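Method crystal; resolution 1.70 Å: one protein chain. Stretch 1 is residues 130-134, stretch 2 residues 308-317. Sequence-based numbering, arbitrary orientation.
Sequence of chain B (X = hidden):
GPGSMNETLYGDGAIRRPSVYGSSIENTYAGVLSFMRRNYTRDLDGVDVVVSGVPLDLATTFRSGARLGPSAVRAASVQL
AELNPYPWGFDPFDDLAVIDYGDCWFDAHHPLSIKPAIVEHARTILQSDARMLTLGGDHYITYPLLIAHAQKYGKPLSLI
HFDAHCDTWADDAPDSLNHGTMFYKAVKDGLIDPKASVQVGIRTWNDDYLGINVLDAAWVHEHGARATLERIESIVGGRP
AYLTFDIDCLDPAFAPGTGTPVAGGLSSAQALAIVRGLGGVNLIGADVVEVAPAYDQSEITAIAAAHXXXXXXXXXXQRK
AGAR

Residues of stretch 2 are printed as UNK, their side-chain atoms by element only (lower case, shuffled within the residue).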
ATOM      1  N   ALA B 130     -14.599  13.256 -35.931  1.00 22.81           N
ATOM      2  CA  ALA B 130     -14.611  13.292 -34.456  1.00 20.70           C
ATOM      3  C   ALA B 130     -13.333  13.960 -33.937  1.00 19.06           C
ATOM      4  O   ALA B 130     -12.302  13.921 -34.599  1.00 18.51           O
ATOM      5  CB  ALA B 130     -14.731  11.875 -33.885  1.00 19.69           C
ATOM      6  N   ARG B 131     -13.414  14.588 -32.766  1.00 17.65           N
ATOM      7  CA  ARG B 131     -12.230  15.057 -32.045  1.00 17.03           C
ATOM      8  C   ARG B 131     -11.666  13.860 -31.294  1.00 15.27           C
ATOM      9  O   ARG B 131     -12.417  12.941 -30.944  1.00 15.55           O
ATOM     10  CB  ARG B 131     -12.596  16.090 -30.984  1.00 17.54           C
ATOM     11  CG  ARG B 131     -13.408  17.286 -31.449  1.00 19.87           C
ATOM     12  CD  ARG B 131     -12.602  18.211 -32.326  1.00 21.54           C
ATOM     13  NE  ARG B 131     -13.363  19.445 -32.514  1.00 24.39           N
ATOM     14  CZ  ARG B 131     -13.005  20.439 -33.313  1.00 25.49           C
ATOM     15  NH1 ARG B 131     -11.896  20.354 -34.041  1.00 26.87           N
ATOM     16  NH2 ARG B 131     -13.768  21.515 -33.382  1.00 27.11           N
ATOM     17  N   MET B 132     -10.372  13.909 -30.993  1.00 14.42           N
ATOM     18  CA  MET B 132      -9.717  12.868 -30.186  1.00 13.28           C
ATOM     19  C   MET B 132      -9.436  13.369 -28.781  1.00 12.41           C
ATOM     20  O   MET B 132      -8.850  14.431 -28.605  1.00 12.19           O
ATOM     21  CB  MET B 132      -8.401  12.393 -30.809  1.00 13.47           C
ATOM     22  CG  MET B 132      -8.601  11.618 -32.094  1.00 14.38           C
ATOM     23  SD  MET B 132      -7.023  11.020 -32.740  1.00 14.90           S
ATOM     24  CE  MET B 132      -6.542   9.776 -31.530  1.00 13.66           C
ATOM     25  N   LEU B 133      -9.898  12.606 -27.796  1.00 12.07           N
ATOM     26  CA  LEU B 133      -9.458  12.777 -26.403  1.00 11.29           C
ATOM     27  C   LEU B 133      -8.699  11.497 -26.024  1.00 10.73           C
ATOM     28  O   LEU B 133      -9.302  10.429 -25.860  1.00 10.83           O
ATOM     29  CB  LEU B 133     -10.700  12.961 -25.518  1.00 11.77           C
ATOM     30  CG  LEU B 133     -10.432  13.161 -24.026  1.00 11.96           C
ATOM     31  CD1 LEU B 133      -9.375  14.203 -23.789  1.00 11.97           C
ATOM     32  CD2 LEU B 133     -11.727  13.512 -23.271  1.00 12.31           C
ATOM     33  N   THR B 134      -7.378  11.591 -25.930  1.00 10.09           N
ATOM     34  CA  THR B 134      -6.566  10.386 -25.811  1.00  9.68           C
ATOM     35  C   THR B 134      -6.003  10.249 -24.391  1.00  9.46           C
ATOM     36  O   THR B 134      -5.565  11.225 -23.802  1.00  9.48           O
ATOM     37  CB  THR B 134      -5.451  10.397 -26.867  1.00  9.54           C
ATOM     38  OG1 THR B 134      -6.040  10.601 -28.167  1.00  9.89           O
ATOM     39  CG2 THR B 134      -4.704   9.043 -26.904  1.00  9.27           C
ATOM     40  N   UNK B 308     -10.122  15.980 -15.462  1.00 10.00           N
ATOM     41  CA  UNK B 308      -9.587  16.806 -16.578  1.00 10.21           C
ATOM     42  C   UNK B 308     -10.262  16.391 -17.888  1.00 10.58           C
ATOM     43  O   UNK B 308     -10.768  17.233 -18.630  1.00 11.19           O
ATOM     44  c   UNK B 308      -7.529  17.467 -17.943  1.00 10.14           C
ATOM     45  c   UNK B 308      -7.457  17.382 -15.393  1.00  9.74           C
ATOM     46  c   UNK B 308      -8.046  16.758 -16.664  1.00  9.72           C
ATOM     47  N   UNK B 309     -10.331  15.084 -18.116  1.00 10.58           N
ATOM     48  CA  UNK B 309     -10.908  14.538 -19.349  1.00 10.85           C
ATOM     49  C   UNK B 309     -12.390  14.896 -19.416  1.00 11.76           C
ATOM     50  O   UNK B 309     -12.895  15.260 -20.484  1.00 11.77           O
ATOM     51  c   UNK B 309     -10.711  13.015 -19.397  1.00 10.79           C
ATOM     52  N   UNK B 310     -13.066  14.854 -18.271  1.00 12.10           N
ATOM     53  CA  UNK B 310     -14.495  15.144 -18.234  1.00 12.38           C
ATOM     54  C   UNK B 310     -14.719  16.620 -18.597  1.00 12.69           C
ATOM     55  O   UNK B 310     -15.575  16.953 -19.434  1.00 12.98           O
ATOM     56  c   UNK B 310     -15.074  14.819 -16.847  1.00 12.49           C
ATOM     57  s   UNK B 310     -16.793  15.375 -16.617  1.00 13.94           S
ATOM     58  N   UNK B 311     -13.914  17.490 -18.018  1.00 12.59           N
ATOM     59  CA  UNK B 311     -14.025  18.913 -18.349  1.00 13.21           C
ATOM     60  C   UNK B 311     -13.711  19.229 -19.805  1.00 13.41           C
ATOM     61  O   UNK B 311     -14.362  20.101 -20.384  1.00 14.03           O
ATOM     62  c   UNK B 311     -13.211  19.752 -17.363  1.00 13.75           C
ATOM     63  o   UNK B 311     -15.134  19.795 -15.926  1.00 15.67           O
ATOM     64  c   UNK B 311     -13.886  19.818 -15.984  1.00 14.49           C
ATOM     65  o   UNK B 311     -13.175  19.905 -14.954  1.00 14.68           O
ATOM     66  N   UNK B 312     -12.753  18.515 -20.401  1.00 12.50           N
ATOM     67  CA  UNK B 312     -12.497  18.636 -21.843  1.00 12.44           C
ATOM     68  C   UNK B 312     -13.738  18.260 -22.668  1.00 12.65           C
ATOM     69  O   UNK B 312     -14.106  18.980 -23.612  1.00 13.05           O
ATOM     70  c   UNK B 312      -8.835  17.327 -21.788  1.00 11.33           C
ATOM     71  c   UNK B 312     -11.257  17.807 -22.265  1.00 11.80           C
ATOM     72  c   UNK B 312      -9.543  19.655 -22.399  1.00 11.97           C
ATOM     73  c   UNK B 312      -9.941  18.361 -21.679  1.00 11.80           C
ATOM     74  N   UNK B 313     -14.394  17.145 -22.320  1.00 12.37           N
ATOM     75  CA  UNK B 313     -15.669  16.799 -22.983  1.00 12.77           C
ATOM     76  C   UNK B 313     -16.702  17.927 -22.853  1.00 13.82           C
ATOM     77  O   UNK B 313     -17.406  18.226 -23.802  1.00 14.32           O
ATOM     78  c   UNK B 313     -15.984  13.018 -22.121  1.00 12.24           C
ATOM     79  c   UNK B 313     -16.283  15.499 -22.449  1.00 12.55           C
ATOM     80  c   UNK B 313     -15.376  14.284 -22.713  1.00 11.89           C
ATOM     81  c   UNK B 313     -15.194  14.106 -24.207  1.00 12.15           C
ATOM     82  N   UNK B 314     -16.793  18.521 -21.675  1.00 13.74           N
ATOM     83  CA  UNK B 314     -17.798  19.544 -21.447  1.00 14.95           C
ATOM     84  C   UNK B 314     -17.505  20.781 -22.276  1.00 15.32           C
ATOM     85  O   UNK B 314     -18.436  21.412 -22.771  1.00 16.05           O
ATOM     86  s   UNK B 314     -18.663  18.516 -18.996  1.00 15.87           S
ATOM     87  c   UNK B 314     -17.896  19.848 -19.944  1.00 15.18           C
ATOM     88  N   UNK B 315     -16.219  21.111 -22.438  1.00 14.94           N
ATOM     89  CA  UNK B 315     -15.815  22.226 -23.306  1.00 15.51           C
ATOM     90  C   UNK B 315     -16.300  21.971 -24.727  1.00 16.03           C
ATOM     91  O   UNK B 315     -16.881  22.867 -25.354  1.00 17.22           O
ATOM     92  c   UNK B 315     -13.740  23.037 -21.992  1.00 15.04           C
ATOM     93  c   UNK B 315     -14.315  22.455 -23.300  1.00 14.98           C
ATOM     94  c   UNK B 315     -12.219  22.981 -22.038  1.00 14.89           C
ATOM     95  c   UNK B 315     -14.209  24.471 -21.811  1.00 16.03           C
ATOM     96  N   UNK B 316     -16.090  20.749 -25.220  1.00 15.22           N
ATOM     97  CA  UNK B 316     -16.618  20.405 -26.543  1.00 16.04           C
ATOM     98  C   UNK B 316     -18.132  20.436 -26.646  1.00 16.62           C
ATOM     99  O   UNK B 316     -18.663  20.854 -27.684  1.00 17.21           O
ATOM    100  c   UNK B 316     -16.043  19.078 -27.037  1.00 15.63           C
ATOM    101  c   UNK B 316     -13.497  18.291 -27.232  1.00 14.75           C
ATOM    102  c   UNK B 316     -13.342  17.178 -26.413  1.00 14.29           C
ATOM    103  c   UNK B 316     -10.977  17.045 -27.113  1.00 13.65           C
ATOM    104  c   UNK B 316     -14.624  19.188 -27.554  1.00 15.27           C
ATOM    105  c   UNK B 316     -14.096  20.118 -28.462  1.00 15.86           C
ATOM    106  c   UNK B 316     -12.069  16.570 -26.345  1.00 13.90           C
ATOM    107  n   UNK B 316     -12.756  19.873 -28.697  1.00 15.40           N
ATOM    108  c   UNK B 316     -12.336  18.787 -28.000  1.00 14.86           C
ATOM    109  c   UNK B 316     -11.078  18.177 -27.922  1.00 14.31           C
ATOM    110  N   UNK B 317     -18.835  19.989 -25.595  1.00 16.73           N
ATOM    111  CA  UNK B 317     -20.316  20.035 -25.584  1.00 17.72           C
ATOM    112  C   UNK B 317     -20.735  21.488 -25.752  1.00 18.69           C
ATOM    113  O   UNK B 317     -21.631  21.789 -26.541  1.00 19.68           O
ATOM    114  n   UNK B 317     -24.907  22.583 -22.989  1.00 22.90           N
ATOM    115  c   UNK B 317     -22.423  19.284 -24.277  1.00 19.34           C
ATOM    116  c   UNK B 317     -20.902  19.446 -24.287  1.00 18.09           C
ATOM    117  n   UNK B 317     -26.672  21.380 -23.790  1.00 25.23           N
ATOM    118  c   UNK B 317     -23.098  20.572 -23.813  1.00 20.43           C
ATOM    119  c   UNK B 317     -25.373  21.495 -23.580  1.00 23.22           C
ATOM    120  n   UNK B 317     -24.543  20.531 -23.977  1.00 22.28           N
TER

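Position 308 has three side-chain carbons, one bonded to CA and carrying the other two. This branching at CB, with no heteroatom, is Val 308. Its side chain is out of reach of stretch 1, and its backbone O accepts a helix hydrogen bond from N of position 312.

Position 309 has one side-chain carbon, so it is Ala 309. Its CA-to-CB bond points toward the strand. CB lies 4.0 Å from CD2 of Leu 133, and the same CD2 is 3.5 Å from the backbone O of Ala 309. CD2 of Leu 133 thus lies against both the side chain and the backbone of Ala 309.

Position 310 has one carbon followed by a sulfur, with nothing beyond it. This is Cys 310. Its CA-to-CB bond points away from the strand, and it makes no contact there.

Position 311 has two carbons, the second carrying two oxygens. A short carboxylate is Asp 311. It is out of reach of stretch 1, and both oxygens are hydrogen-bonded elsewhere in the structure.

Position 312 has four carbons, forked at the second. The fork one atom beyond CB identifies Leu 312. Its CA-to-CB bond points toward the strand, and its CD1 meets CD1 of Leu 133 at 3.7 Å.

Position 313 has the same four carbons and the same fork, so it is Leu 313. Its CA-to-CB bond points sideways, but the end of the side chain comes nearer. Its CD2 is 3.6 Å from CD2 of Leu 133.

Position 314 has one carbon and one sulfur, and is Cys 314. It does not touch the strand. Its SG lies 3.5 Å from O of Cys 310, one turn back.

Position 315 again has four carbons forked at the second. It is Leu 315, and its side chain is out of reach of stretch 1.

Position 316 has one carbon leading to fused five- and six-membered rings, with eight carbons and one nitrogen in the rings. Only an indole fits, so this is Trp 316. CG of Arg 131 sits over one face, 3.8 Å from NE1. CB of Leu 133 approaches the ring edge, 3.9 Å from CZ3. O of Met 132 is 3.7 Å from CH2.

Position 317 has three carbons, a nitrogen, then a carbon carrying two more nitrogens. The guanidinium identifies Arg 317. It is out of reach of the strand.

The helix and strand run nearly antiparallel, at 169°, with their axes 10.0 Å apart at closest approach. No hydrogen bond joins them, so the contact rests on packing. Arg 131 and Leu 133 alternate with Met 132, whose CA-to-CB bond points away. Leu 133 fits among Ala 309, Leu 312, Leu 313 and Trp 316. CG of Arg 131 makes a CH-pi contact, 4.0 Å from the centroid of the five-membered ring of Trp 316. The two stretches together bury 300 Å².

Stretch 2 (308-317) VACDLLCLWR
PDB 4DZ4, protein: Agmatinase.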